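Octopine dehydrogenase (Pecten maximus, PDB 3C7A) catalyses the NADH-dependent reductive condensation of L-arginine with pyruvate to D-octopine, and the reverse oxidation with NAD(+). Local coordinates at residues D179-L184 with F194-H199; A214-R219 with R324-D329; S350-I355 with E365-G370. All blocks are in the same frame, centred on the assembly; numbering follows the deposited sequence.

The three contacts follow one another along the chain, and none nests in or crosses another. Contact 1 comes first, where the nine residues after D179-L184 bring strand 193-196 back against helix 180-188. Contact 2 closes a far larger loop: 104 residues separate A214-R219 from the loop R324-D329, whose R324 binds NAD(+), both within the alpha-helical domain. Contact 3 is again local, with the chain folding back over helix 349-362 soon after leaving it. Contacts 2 and 3 are neighbours, centres about 14 Å apart, joined by packing of F217 CB on L354 CD2 at 3.9 Å. Contact 1 lies across the chain's centre, about 32 Å from contact 2 and about 36 Å from contact 3 between centres.

Contact 1 of 3, residues D179-L184 with F194-H199; sequences DPLSTL and FRLAKH. With EDO (1,2-ethanediol), chain K.
L181 and F194 meet through aliphatic carbon: L181 CD1 lies 3.8 Å from F194 CB, beside the root of the aromatic side chain. The same methyl touches L196 CD1 at 3.7 Å, the two leucine side chains passing each other in opposite directions. One branch of L181 thus meets both F194 and L196 along the strand. With CG anti to the backbone N (chi1 -162°), L181 carries CD1 over to the strand. One turn further on, L184 O approaches the edge of the F194 ring near its plane, 4.0 Å from CE2. No hydrogen bond crosses between the segments.

The start of the helix is fixed by D179 at the N-cap. Its OD2 accepts S182 OG at 2.7 Å through the anti lone pair, and weakly caps S182 N. D179 O is gripped twice, by T183 N and by T183 OG1 (2.7 Å), which arrive from opposite faces of the carbonyl plane. An ethanediol donates to S182 O.

The F194 ring packs edge-to-face with H188 and F141. F194-L196 runs nearly antiparallel to the helical segment P180-L184 (165°), while R195 pairs through its backbone with L166 and A168 of strand 156-171. The contact therefore lies within a beta-alpha-beta crossover: strand 156-171, helix 180-188, then the parallel strand 193-196.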
ATOM      1  N   ASP A 179     -11.682 -13.728 -15.243  1.00 14.09           N
ATOM      2  CA  ASP A 179     -10.216 -13.861 -15.268  1.00 14.12           C
ATOM      3  C   ASP A 179      -9.534 -12.592 -14.739  1.00 14.03           C
ATOM      4  O   ASP A 179      -9.701 -11.515 -15.318  1.00 13.95           O
ATOM      5  CB  ASP A 179      -9.708 -14.207 -16.676  1.00 14.15           C
ATOM      6  CG  ASP A 179      -8.205 -14.478 -16.712  1.00 14.42           C
ATOM      7  OD1 ASP A 179      -7.745 -15.422 -16.031  1.00 14.37           O
ATOM      8  OD2 ASP A 179      -7.482 -13.751 -17.426  1.00 14.59           O
ATOM      9  N   PRO A 180      -8.774 -12.721 -13.633  1.00 13.93           N
ATOM     10  CA  PRO A 180      -8.195 -11.585 -12.902  1.00 13.87           C
ATOM     11  C   PRO A 180      -7.209 -10.714 -13.690  1.00 13.86           C
ATOM     12  O   PRO A 180      -7.326  -9.487 -13.657  1.00 13.76           O
ATOM     13  CB  PRO A 180      -7.484 -12.252 -11.713  1.00 13.88           C
ATOM     14  CG  PRO A 180      -8.128 -13.594 -11.582  1.00 13.96           C
ATOM     15  CD  PRO A 180      -8.434 -14.003 -12.987  1.00 13.97           C
ATOM     16  N   LEU A 181      -6.256 -11.334 -14.387  1.00 13.72           N
ATOM     17  CA  LEU A 181      -5.198 -10.586 -15.076  1.00 13.75           C
ATOM     18  C   LEU A 181      -5.684  -9.833 -16.323  1.00 13.58           C
ATOM     19  O   LEU A 181      -5.325  -8.669 -16.521  1.00 13.46           O
ATOM     20  CB  LEU A 181      -4.001 -11.497 -15.401  1.00 13.81           C
ATOM     21  CG  LEU A 181      -2.639 -10.866 -15.731  1.00 14.03           C
ATOM     22  CD1 LEU A 181      -2.124  -9.966 -14.606  1.00 14.35           C
ATOM     23  CD2 LEU A 181      -1.610 -11.944 -16.052  1.00 13.92           C
ATOM     24  N   SER A 182      -6.504 -10.488 -17.148  1.00 13.43           N
ATOM     25  CA  SER A 182      -7.001  -9.881 -18.390  1.00 13.30           C
ATOM     26  C   SER A 182      -8.104  -8.828 -18.192  1.00 13.16           C
ATOM     27  O   SER A 182      -8.194  -7.877 -18.974  1.00 13.01           O
ATOM     28  CB  SER A 182      -7.452 -10.955 -19.394  1.00 13.34           C
ATOM     29  OG  SER A 182      -8.506 -11.748 -18.877  1.00 13.52           O
ATOM     30  N   THR A 183      -8.934  -8.999 -17.162  1.00 13.02           N
ATOM     31  CA  THR A 183      -9.998  -8.031 -16.849  1.00 12.90           C
ATOM     32  C   THR A 183      -9.423  -6.699 -16.347  1.00 12.85           C
ATOM     33  O   THR A 183      -9.862  -5.628 -16.777  1.00 12.83           O
ATOM     34  CB  THR A 183     -11.027  -8.595 -15.825  1.00 12.91           C
ATOM     35  OG1 THR A 183     -11.559  -9.838 -16.302  1.00 12.73           O
ATOM     36  CG2 THR A 183     -12.183  -7.617 -15.604  1.00 12.95           C
ATOM     37  N   LEU A 184      -8.442  -6.775 -15.448  1.00 12.73           N
ATOM     38  CA  LEU A 184      -7.771  -5.583 -14.918  1.00 12.72           C
ATOM     39  C   LEU A 184      -6.983  -4.817 -15.986  1.00 12.82           C
ATOM     40  O   LEU A 184      -6.963  -3.585 -15.979  1.00 12.73           O
ATOM     41  CB  LEU A 184      -6.861  -5.944 -13.732  1.00 12.70           C
ATOM     42  CG  LEU A 184      -7.373  -5.852 -12.281  1.00 12.49           C
ATOM     43  CD1 LEU A 184      -7.598  -4.397 -11.851  1.00 12.53           C
ATOM     44  CD2 LEU A 184      -8.629  -6.691 -12.036  1.00 12.15           C
ATOM     45  N   PHE A 194       0.845  -5.674 -16.733  1.00 15.38           N
ATOM     46  CA  PHE A 194       0.746  -6.399 -15.456  1.00 15.47           C
ATOM     47  C   PHE A 194       1.276  -7.838 -15.510  1.00 15.52           C
ATOM     48  O   PHE A 194       1.211  -8.496 -16.552  1.00 15.41           O
ATOM     49  CB  PHE A 194      -0.704  -6.418 -14.937  1.00 15.45           C
ATOM     50  CG  PHE A 194      -1.300  -5.049 -14.686  1.00 15.51           C
ATOM     51  CD1 PHE A 194      -0.537  -4.015 -14.143  1.00 15.64           C
ATOM     52  CD2 PHE A 194      -2.644  -4.812 -14.960  1.00 15.36           C
ATOM     53  CE1 PHE A 194      -1.099  -2.758 -13.906  1.00 15.59           C
ATOM     54  CE2 PHE A 194      -3.215  -3.559 -14.722  1.00 15.71           C
ATOM     55  CZ  PHE A 194      -2.440  -2.532 -14.194  1.00 15.49           C
ATOM     56  N   ARG A 195       1.789  -8.311 -14.372  1.00 15.60           N
ATOM     57  CA  ARG A 195       2.209  -9.710 -14.193  1.00 15.79           C
ATOM     58  C   ARG A 195       1.821 -10.241 -12.801  1.00 15.80           C
ATOM     59  O   ARG A 195       1.485  -9.461 -11.904  1.00 15.67           O
ATOM     60  CB  ARG A 195       3.721  -9.864 -14.433  1.00 15.79           C
ATOM     61  CG  ARG A 195       4.607  -9.287 -13.328  1.00 15.89           C
ATOM     62  CD  ARG A 195       6.091  -9.388 -13.669  1.00 16.00           C
ATOM     63  NE  ARG A 195       6.939  -8.982 -12.548  1.00 16.43           N
ATOM     64  CZ  ARG A 195       7.291  -7.726 -12.274  1.00 16.94           C
ATOM     65  NH1 ARG A 195       6.874  -6.723 -13.040  1.00 17.00           N
ATOM     66  NH2 ARG A 195       8.065  -7.469 -11.228  1.00 16.91           N
ATOM     67  N   LEU A 196       1.872 -11.563 -12.632  1.00 15.92           N
ATOM     68  CA  LEU A 196       1.558 -12.211 -11.351  1.00 16.04           C
ATOM     69  C   LEU A 196       2.801 -12.613 -10.551  1.00 16.00           C
ATOM     70  O   LEU A 196       3.751 -13.172 -11.103  1.00 15.96           O
ATOM     71  CB  LEU A 196       0.663 -13.438 -11.572  1.00 16.11           C
ATOM     72  CG  LEU A 196      -0.820 -13.408 -11.173  1.00 16.30           C
ATOM     73  CD1 LEU A 196      -1.545 -12.144 -11.622  1.00 16.60           C
ATOM     74  CD2 LEU A 196      -1.531 -14.648 -11.702  1.00 16.25           C
ATOM     75  N   ALA A 197       2.776 -12.326  -9.249  1.00 15.87           N
ATOM     76  CA  ALA A 197       3.837 -12.742  -8.324  1.00 15.79           C
ATOM     77  C   ALA A 197       3.616 -14.178  -7.833  1.00 15.68           C
ATOM     78  O   ALA A 197       2.536 -14.742  -8.020  1.00 15.71           O
ATOM     79  CB  ALA A 197       3.930 -11.773  -7.147  1.00 15.82           C
ATOM     80  N   LYS A 198       4.638 -14.754  -7.198  1.00 15.57           N
ATOM     81  CA  LYS A 198       4.617 -16.164  -6.774  1.00 15.52           C
ATOM     82  C   LYS A 198       3.805 -16.467  -5.505  1.00 15.31           C
ATOM     83  O   LYS A 198       3.139 -17.503  -5.435  1.00 15.24           O
ATOM     84  CB  LYS A 198       6.044 -16.707  -6.622  1.00 15.50           C
ATOM     85  CG  LYS A 198       6.746 -17.028  -7.937  1.00 15.73           C
ATOM     86  CD  LYS A 198       8.156 -17.557  -7.689  1.00 15.84           C
ATOM     87  CE  LYS A 198       8.793 -18.107  -8.959  1.00 16.53           C
ATOM     88  NZ  LYS A 198       9.128 -17.043  -9.952  1.00 17.06           N
ATOM     89  N   HIS A 199       3.873 -15.580  -4.509  1.00 15.08           N
ATOM     90  CA  HIS A 199       3.248 -15.816  -3.197  1.00 14.91           C
ATOM     91  C   HIS A 199       2.822 -14.501  -2.534  1.00 14.76           C
ATOM     92  O   HIS A 199       3.439 -13.459  -2.772  1.00 14.64           O
ATOM     93  CB  HIS A 199       4.224 -16.571  -2.285  1.00 14.94           C
ATOM     94  CG  HIS A 199       3.563 -17.352  -1.188  1.00 14.99           C
ATOM     95  ND1 HIS A 199       3.151 -16.775  -0.007  1.00 15.05           N
ATOM     96  CD2 HIS A 199       3.266 -18.669  -1.086  1.00 15.22           C
ATOM     97  CE1 HIS A 199       2.617 -17.701   0.772  1.00 15.14           C
ATOM     98  NE2 HIS A 199       2.674 -18.859   0.138  1.00 15.41           N
TER
HETATM   99  C1  EDO K 414      -9.509  -8.252 -22.930  1.00 37.82           C
HETATM  100  O1  EDO K 414     -10.351  -7.381 -23.695  1.00 37.80           O
HETATM  101  C2  EDO K 414      -8.230  -7.513 -22.552  0.50 37.83           C
HETATM  102  O2  EDO K 414      -7.304  -8.426 -21.950  1.00 37.83           O

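Contact 2 of 3, residues A214-R219 with R324-D329; sequences AILFGR and RYLTED
L216 reaches from helix 211-220 to Y325 and L326, and this single side chain carries the helix's share of the contact. Its CB points toward the loop, but L216 CB is still 6.8 Å from Y325 CB. CG comes closer without touching. With CG anti to the carbonyl carbon (chi1 -70°) and CD1 continuing the chain away from CA (chi2 164°), the leucine extends outward until CD1 alone makes the contact. That methyl meets Y325 CB at 4.3 Å and L326 CD2 at 4.4 Å, against two consecutive residues of the loop. The packing is apolar and fairly loose, with no hydrogen bond between the segments.

L326 is buried further by A358 and I362 of helix 349-362. The Y325 ring turns to H212, which it meets edge-to-face. H212 is the active-site histidine and also binds pyruvate, and it lies at the start of the helix that bears L216. R324, just before Y325 in the loop, binds NAD(+), so this apolar contact joins the helix that carries H212 to the loop that carries R324, beside the active site of an opine dehydrogenase.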
ATOM      1  N   ALA A 214      14.180   4.938   8.730  1.00 17.92           N
ATOM      2  CA  ALA A 214      15.645   4.881   8.826  1.00 18.26           C
ATOM      3  C   ALA A 214      16.334   6.180   8.393  1.00 18.53           C
ATOM      4  O   ALA A 214      17.363   6.559   8.959  1.00 18.53           O
ATOM      5  CB  ALA A 214      16.191   3.697   8.029  1.00 18.25           C
ATOM      6  N   ILE A 215      15.767   6.847   7.389  1.00 18.87           N
ATOM      7  CA  ILE A 215      16.298   8.118   6.878  1.00 19.22           C
ATOM      8  C   ILE A 215      16.085   9.266   7.878  1.00 19.47           C
ATOM      9  O   ILE A 215      16.954  10.134   8.032  1.00 19.45           O
ATOM     10  CB  ILE A 215      15.709   8.457   5.474  1.00 19.26           C
ATOM     11  CG1 ILE A 215      16.217   7.452   4.431  1.00 19.23           C
ATOM     12  CG2 ILE A 215      16.054   9.892   5.051  1.00 19.21           C
ATOM     13  CD1 ILE A 215      15.451   7.456   3.114  1.00 19.32           C
ATOM     14  N   LEU A 216      14.938   9.255   8.557  1.00 19.73           N
ATOM     15  CA  LEU A 216      14.632  10.242   9.597  1.00 20.00           C
ATOM     16  C   LEU A 216      15.492  10.054  10.855  1.00 20.30           C
ATOM     17  O   LEU A 216      15.909  11.035  11.479  1.00 20.18           O
ATOM     18  CB  LEU A 216      13.139  10.214   9.954  1.00 19.96           C
ATOM     19  CG  LEU A 216      12.131  10.736   8.920  1.00 19.90           C
ATOM     20  CD1 LEU A 216      10.719  10.281   9.266  1.00 19.88           C
ATOM     21  CD2 LEU A 216      12.186  12.258   8.787  1.00 19.78           C
ATOM     22  N   PHE A 217      15.750   8.795  11.213  1.00 20.71           N
ATOM     23  CA  PHE A 217      16.601   8.451  12.360  1.00 21.19           C
ATOM     24  C   PHE A 217      18.075   8.794  12.114  1.00 21.51           C
ATOM     25  O   PHE A 217      18.791   9.179  13.041  1.00 21.49           O
ATOM     26  CB  PHE A 217      16.447   6.965  12.721  1.00 21.18           C
ATOM     27  CG  PHE A 217      17.297   6.519  13.888  1.00 21.27           C
ATOM     28  CD1 PHE A 217      16.918   6.804  15.198  1.00 21.53           C
ATOM     29  CD2 PHE A 217      18.472   5.801  13.675  1.00 21.42           C
ATOM     30  CE1 PHE A 217      17.699   6.390  16.279  1.00 21.58           C
ATOM     31  CE2 PHE A 217      19.261   5.381  14.747  1.00 21.69           C
ATOM     32  CZ  PHE A 217      18.875   5.677  16.052  1.00 21.51           C
ATOM     33  N   GLY A 218      18.521   8.652  10.868  1.00 21.90           N
ATOM     34  CA  GLY A 218      19.903   8.948  10.492  1.00 22.53           C
ATOM     35  C   GLY A 218      20.307  10.406  10.646  1.00 23.03           C
ATOM     36  O   GLY A 218      21.469  10.705  10.931  1.00 23.04           O
ATOM     37  N   ARG A 219      19.343  11.310  10.466  1.00 23.46           N
ATOM     38  CA  ARG A 219      19.604  12.751  10.495  1.00 23.99           C
ATOM     39  C   ARG A 219      19.259  13.420  11.833  1.00 24.22           C
ATOM     40  O   ARG A 219      19.993  14.299  12.294  1.00 24.20           O
ATOM     41  CB  ARG A 219      18.874  13.444   9.330  1.00 24.06           C
ATOM     42  CG  ARG A 219      19.090  14.957   9.210  1.00 24.67           C
ATOM     43  CD  ARG A 219      20.517  15.315   8.801  1.00 25.78           C
ATOM     44  NE  ARG A 219      20.730  16.764   8.754  1.00 26.65           N
ATOM     45  CZ  ARG A 219      21.119  17.507   9.789  1.00 27.14           C
ATOM     46  NH1 ARG A 219      21.343  16.953  10.975  1.00 27.24           N
ATOM     47  NH2 ARG A 219      21.282  18.816   9.639  1.00 27.24           N
ATOM     48  N   ARG A 324       2.535  11.798   7.725  1.00 28.19           N
ATOM     49  CA  ARG A 324       2.130  10.422   7.512  1.00 27.99           C
ATOM     50  C   ARG A 324       3.262   9.428   7.284  1.00 27.52           C
ATOM     51  O   ARG A 324       3.028   8.236   7.167  1.00 27.51           O
ATOM     52  CB  ARG A 324       1.055  10.324   6.421  1.00 28.04           C
ATOM     53  CG  ARG A 324      -0.325  10.839   6.823  1.00 28.40           C
ATOM     54  CD  ARG A 324      -1.371  10.652   5.750  1.00 28.54           C
ATOM     55  NE  ARG A 324      -2.673  11.173   6.146  1.00 29.83           N
ATOM     56  CZ  ARG A 324      -3.682  11.324   5.302  1.00 30.27           C
ATOM     57  NH1 ARG A 324      -4.827  11.829   5.680  1.00 30.57           N
ATOM     58  NH2 ARG A 324      -3.515  10.991   4.055  1.00 30.67           N
ATOM     59  N   TYR A 325       4.492   9.921   7.289  1.00 26.96           N
ATOM     60  CA  TYR A 325       5.676   9.061   7.172  1.00 26.33           C
ATOM     61  C   TYR A 325       5.755   8.006   8.279  1.00 25.92           C
ATOM     62  O   TYR A 325       6.296   6.918   8.067  1.00 25.85           O
ATOM     63  CB  TYR A 325       6.969   9.891   7.172  1.00 26.39           C
ATOM     64  CG  TYR A 325       7.256  10.658   5.895  1.00 26.38           C
ATOM     65  CD1 TYR A 325       7.354  12.050   5.907  1.00 26.56           C
ATOM     66  CD2 TYR A 325       7.449   9.995   4.679  1.00 26.43           C
ATOM     67  CE1 TYR A 325       7.629  12.766   4.743  1.00 26.57           C
ATOM     68  CE2 TYR A 325       7.722  10.703   3.506  1.00 26.41           C
ATOM     69  CZ  TYR A 325       7.811  12.088   3.547  1.00 26.52           C
ATOM     70  OH  TYR A 325       8.079  12.798   2.398  1.00 26.31           O
ATOM     71  N   LEU A 326       5.221   8.336   9.455  1.00 25.31           N
ATOM     72  CA  LEU A 326       5.266   7.441  10.613  1.00 24.74           C
ATOM     73  C   LEU A 326       3.885   6.941  11.049  1.00 24.38           C
ATOM     74  O   LEU A 326       3.760   5.822  11.548  1.00 24.31           O
ATOM     75  CB  LEU A 326       5.983   8.111  11.795  1.00 24.71           C
ATOM     76  CG  LEU A 326       7.454   8.533  11.649  1.00 24.65           C
ATOM     77  CD1 LEU A 326       7.887   9.376  12.841  1.00 24.47           C
ATOM     78  CD2 LEU A 326       8.388   7.334  11.475  1.00 24.27           C
ATOM     79  N   THR A 327       2.858   7.769  10.856  1.00 23.91           N
ATOM     80  CA  THR A 327       1.493   7.434  11.290  1.00 23.44           C
ATOM     81  C   THR A 327       0.828   6.328  10.456  1.00 23.10           C
ATOM     82  O   THR A 327      -0.164   5.734  10.887  1.00 22.97           O
ATOM     83  CB  THR A 327       0.572   8.684  11.351  1.00 23.48           C
ATOM     84  OG1 THR A 327       0.539   9.330  10.073  1.00 23.40           O
ATOM     85  CG2 THR A 327       1.064   9.672  12.405  1.00 23.49           C
ATOM     86  N   GLU A 328       1.378   6.061   9.270  1.00 22.62           N
ATOM     87  CA  GLU A 328       0.906   4.974   8.407  1.00 22.20           C
ATOM     88  C   GLU A 328       1.911   3.818   8.320  1.00 21.80           C
ATOM     89  O   GLU A 328       1.535   2.655   8.470  1.00 21.72           O
ATOM     90  CB  GLU A 328       0.565   5.495   7.002  1.00 22.26           C
ATOM     91  CG  GLU A 328      -0.803   6.172   6.883  1.00 22.57           C
ATOM     92  CD  GLU A 328      -1.879   5.264   6.292  1.00 23.25           C
ATOM     93  OE1 GLU A 328      -1.762   4.885   5.106  1.00 23.33           O
ATOM     94  OE2 GLU A 328      -2.853   4.945   7.008  1.00 23.10           O
ATOM     95  N   ASP A 329       3.184   4.146   8.094  1.00 21.30           N
ATOM     96  CA  ASP A 329       4.233   3.138   7.858  1.00 20.87           C
ATOM     97  C   ASP A 329       4.579   2.245   9.060  1.00 20.44           C
ATOM     98  O   ASP A 329       5.151   1.167   8.882  1.00 20.25           O
ATOM     99  CB  ASP A 329       5.508   3.797   7.309  1.00 20.99           C
ATOM    100  CG  ASP A 329       5.352   4.292   5.874  1.00 21.37           C
ATOM    101  OD1 ASP A 329       4.254   4.149   5.293  1.00 21.91           O
ATOM    102  OD2 ASP A 329       6.339   4.827   5.322  1.00 21.83           O
TER

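Contact 3 of 3, residues S350-I355 with E365-G370; sequences SNDKLI and EYLVDG
L367 folds back over I355 and D352, residues of helix 349-362 in the alpha-helical opine dehydrogenase domain; the chain leaves this helix, reverses, and lays the loop E365-G370 along its flank. I355 and D352 stand three residues apart, on the same side of the helix, and L367 sits across the pair.

Apolar packing is provided by I355 and L367, both buried and both pointing toward the other segment. I355 CG2 lies 4.4 Å from L367 CD2, and L367 CB lies 4.4 Å from the same I355 CG2, so the root and one branch of the leucine both touch the isoleucine methyl. L367 holds CG anti to its backbone N, at chi1 -170°, which carries the branch out over the helix. I355 also packs on M334 of helix 330-344, while Y366, beside L367 in the loop, reaches I330 and I335 of that same helix.

Polar interactions lie around this packing rather than across it, since no hydrogen bond joins the two segments. Q359 OE1, farther along the helix, accepts from Y366 N and more weakly from L367 N, tying the returning chain to the helix it has just left. At the start of the loop, E365 N is hydrogen-bonded to D376 OD2, and Y366 pairs through its backbone with G374.

D352 brings charge into the contact: its OD1 forms a salt bridge with K338 NZ, and this same oxygen comes within 4.4 Å of L367 CD2.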
ATOM      1  N   SER A 350      17.871  -5.021  14.529  1.00 18.73           N
ATOM      2  CA  SER A 350      17.946  -3.735  13.824  1.00 18.77           C
ATOM      3  C   SER A 350      16.570  -3.112  13.568  1.00 18.78           C
ATOM      4  O   SER A 350      16.402  -1.895  13.702  1.00 18.60           O
ATOM      5  CB  SER A 350      18.726  -3.870  12.512  1.00 18.76           C
ATOM      6  OG  SER A 350      20.123  -3.940  12.752  1.00 19.16           O
ATOM      7  N   ASN A 351      15.600  -3.947  13.195  1.00 18.82           N
ATOM      8  CA  ASN A 351      14.212  -3.505  13.017  1.00 18.87           C
ATOM      9  C   ASN A 351      13.572  -3.035  14.328  1.00 18.99           C
ATOM     10  O   ASN A 351      12.798  -2.076  14.332  1.00 18.96           O
ATOM     11  CB  ASN A 351      13.358  -4.610  12.375  1.00 18.77           C
ATOM     12  CG  ASN A 351      13.471  -4.640  10.854  1.00 18.77           C
ATOM     13  OD1 ASN A 351      12.595  -4.140  10.145  1.00 18.67           O
ATOM     14  ND2 ASN A 351      14.546  -5.232  10.349  1.00 18.32           N
ATOM     15  N   ASP A 352      13.907  -3.712  15.429  1.00 19.17           N
ATOM     16  CA  ASP A 352      13.387  -3.377  16.763  1.00 19.38           C
ATOM     17  C   ASP A 352      13.776  -1.970  17.228  1.00 19.43           C
ATOM     18  O   ASP A 352      12.971  -1.273  17.853  1.00 19.42           O
ATOM     19  CB  ASP A 352      13.860  -4.403  17.804  1.00 19.41           C
ATOM     20  CG  ASP A 352      13.182  -5.762  17.661  1.00 19.78           C
ATOM     21  OD1 ASP A 352      12.133  -5.863  16.985  1.00 20.01           O
ATOM     22  OD2 ASP A 352      13.702  -6.737  18.243  1.00 20.35           O
ATOM     23  N   LYS A 353      15.009  -1.564  16.920  1.00 19.56           N
ATOM     24  CA  LYS A 353      15.554  -0.276  17.361  1.00 19.77           C
ATOM     25  C   LYS A 353      14.819   0.920  16.751  1.00 19.63           C
ATOM     26  O   LYS A 353      14.600   1.930  17.424  1.00 19.56           O
ATOM     27  CB  LYS A 353      17.057  -0.200  17.063  1.00 19.75           C
ATOM     28  CG  LYS A 353      17.777   0.974  17.733  1.00 20.12           C
ATOM     29  CD  LYS A 353      19.294   0.803  17.722  1.00 20.24           C
ATOM     30  CE  LYS A 353      19.906   1.192  16.385  1.00 21.12           C
ATOM     31  NZ  LYS A 353      21.368   0.915  16.351  1.00 21.88           N
ATOM     32  N   LEU A 354      14.438   0.792  15.481  1.00 19.57           N
ATOM     33  CA  LEU A 354      13.717   1.851  14.771  1.00 19.54           C
ATOM     34  C   LEU A 354      12.263   1.979  15.228  1.00 19.54           C
ATOM     35  O   LEU A 354      11.700   3.075  15.209  1.00 19.55           O
ATOM     36  CB  LEU A 354      13.788   1.636  13.250  1.00 19.50           C
ATOM     37  CG  LEU A 354      15.165   1.697  12.574  1.00 19.37           C
ATOM     38  CD1 LEU A 354      15.092   1.169  11.146  1.00 19.28           C
ATOM     39  CD2 LEU A 354      15.753   3.111  12.595  1.00 19.40           C
ATOM     40  N   ILE A 355      11.666   0.859  15.639  1.00 19.64           N
ATOM     41  CA  ILE A 355      10.287   0.833  16.148  1.00 19.79           C
ATOM     42  C   ILE A 355      10.148   1.608  17.469  1.00 19.94           C
ATOM     43  O   ILE A 355       9.226   2.413  17.624  1.00 19.88           O
ATOM     44  CB  ILE A 355       9.754  -0.626  16.304  1.00 19.77           C
ATOM     45  CG1 ILE A 355       9.596  -1.292  14.930  1.00 19.78           C
ATOM     46  CG2 ILE A 355       8.418  -0.654  17.060  1.00 19.87           C
ATOM     47  CD1 ILE A 355       9.515  -2.812  14.971  1.00 19.74           C
ATOM     48  N   GLU A 365       2.140   3.752  21.549  1.00 23.09           N
ATOM     49  CA  GLU A 365       2.824   2.600  22.151  1.00 23.00           C
ATOM     50  C   GLU A 365       2.316   1.277  21.569  1.00 22.94           C
ATOM     51  O   GLU A 365       1.122   0.976  21.648  1.00 22.93           O
ATOM     52  CB  GLU A 365       2.653   2.613  23.677  1.00 22.98           C
ATOM     53  CG  GLU A 365       3.564   1.645  24.430  1.00 22.91           C
ATOM     54  CD  GLU A 365       3.240   1.550  25.915  1.00 23.02           C
ATOM     55  OE1 GLU A 365       2.063   1.308  26.263  1.00 23.02           O
ATOM     56  OE2 GLU A 365       4.167   1.706  26.739  1.00 22.95           O
ATOM     57  N   TYR A 366       3.231   0.494  20.991  1.00 22.88           N
ATOM     58  CA  TYR A 366       2.892  -0.799  20.381  1.00 22.82           C
ATOM     59  C   TYR A 366       3.704  -1.974  20.949  1.00 22.87           C
ATOM     60  O   TYR A 366       3.143  -3.031  21.253  1.00 22.78           O
ATOM     61  CB  TYR A 366       3.062  -0.751  18.855  1.00 22.77           C
ATOM     62  CG  TYR A 366       2.375   0.406  18.158  1.00 22.68           C
ATOM     63  CD1 TYR A 366       0.985   0.462  18.049  1.00 22.51           C
ATOM     64  CD2 TYR A 366       3.122   1.437  17.586  1.00 22.71           C
ATOM     65  CE1 TYR A 366       0.354   1.523  17.402  1.00 22.42           C
ATOM     66  CE2 TYR A 366       2.502   2.502  16.937  1.00 22.58           C
ATOM     67  CZ  TYR A 366       1.119   2.538  16.847  1.00 22.63           C
ATOM     68  OH  TYR A 366       0.506   3.590  16.205  1.00 22.63           O
ATOM     69  N   LEU A 367       5.017  -1.786  21.077  1.00 22.95           N
ATOM     70  CA  LEU A 367       5.929  -2.841  21.532  1.00 23.10           C
ATOM     71  C   LEU A 367       6.532  -2.517  22.903  1.00 23.29           C
ATOM     72  O   LEU A 367       7.023  -1.407  23.124  1.00 23.27           O
ATOM     73  CB  LEU A 367       7.042  -3.059  20.495  1.00 23.07           C
ATOM     74  CG  LEU A 367       7.991  -4.259  20.613  1.00 23.06           C
ATOM     75  CD1 LEU A 367       7.309  -5.556  20.188  1.00 23.10           C
ATOM     76  CD2 LEU A 367       9.246  -4.028  19.780  1.00 22.99           C
ATOM     77  N   VAL A 368       6.485  -3.491  23.815  1.00 23.48           N
ATOM     78  CA  VAL A 368       7.015  -3.336  25.178  1.00 23.74           C
ATOM     79  C   VAL A 368       7.834  -4.566  25.598  1.00 23.90           C
ATOM     80  O   VAL A 368       7.315  -5.687  25.622  1.00 23.94           O
ATOM     81  CB  VAL A 368       5.883  -3.084  26.225  1.00 23.72           C
ATOM     82  CG1 VAL A 368       6.464  -2.924  27.630  1.00 23.88           C
ATOM     83  CG2 VAL A 368       5.051  -1.858  25.861  1.00 23.59           C
ATOM     84  N   ASP A 369       9.109  -4.341  25.923  1.00 24.12           N
ATOM     85  CA  ASP A 369      10.043  -5.397  26.362  1.00 24.31           C
ATOM     86  C   ASP A 369      10.099  -6.622  25.431  1.00 24.22           C
ATOM     87  O   ASP A 369      10.277  -7.756  25.888  1.00 24.29           O
ATOM     88  CB  ASP A 369       9.751  -5.829  27.813  1.00 24.47           C
ATOM     89  CG  ASP A 369      10.247  -4.822  28.845  1.00 25.01           C
ATOM     90  OD1 ASP A 369      11.389  -4.327  28.714  1.00 25.43           O
ATOM     91  OD2 ASP A 369       9.495  -4.536  29.804  1.00 25.65           O
ATOM     92  N   GLY A 370       9.950  -6.382  24.130  1.00 24.11           N
ATOM     93  CA  GLY A 370       9.993  -7.448  23.127  1.00 23.87           C
ATOM     94  C   GLY A 370       8.672  -8.160  22.877  1.00 23.75           C
ATOM     95  O   GLY A 370       8.630  -9.149  22.140  1.00 23.78           O
TER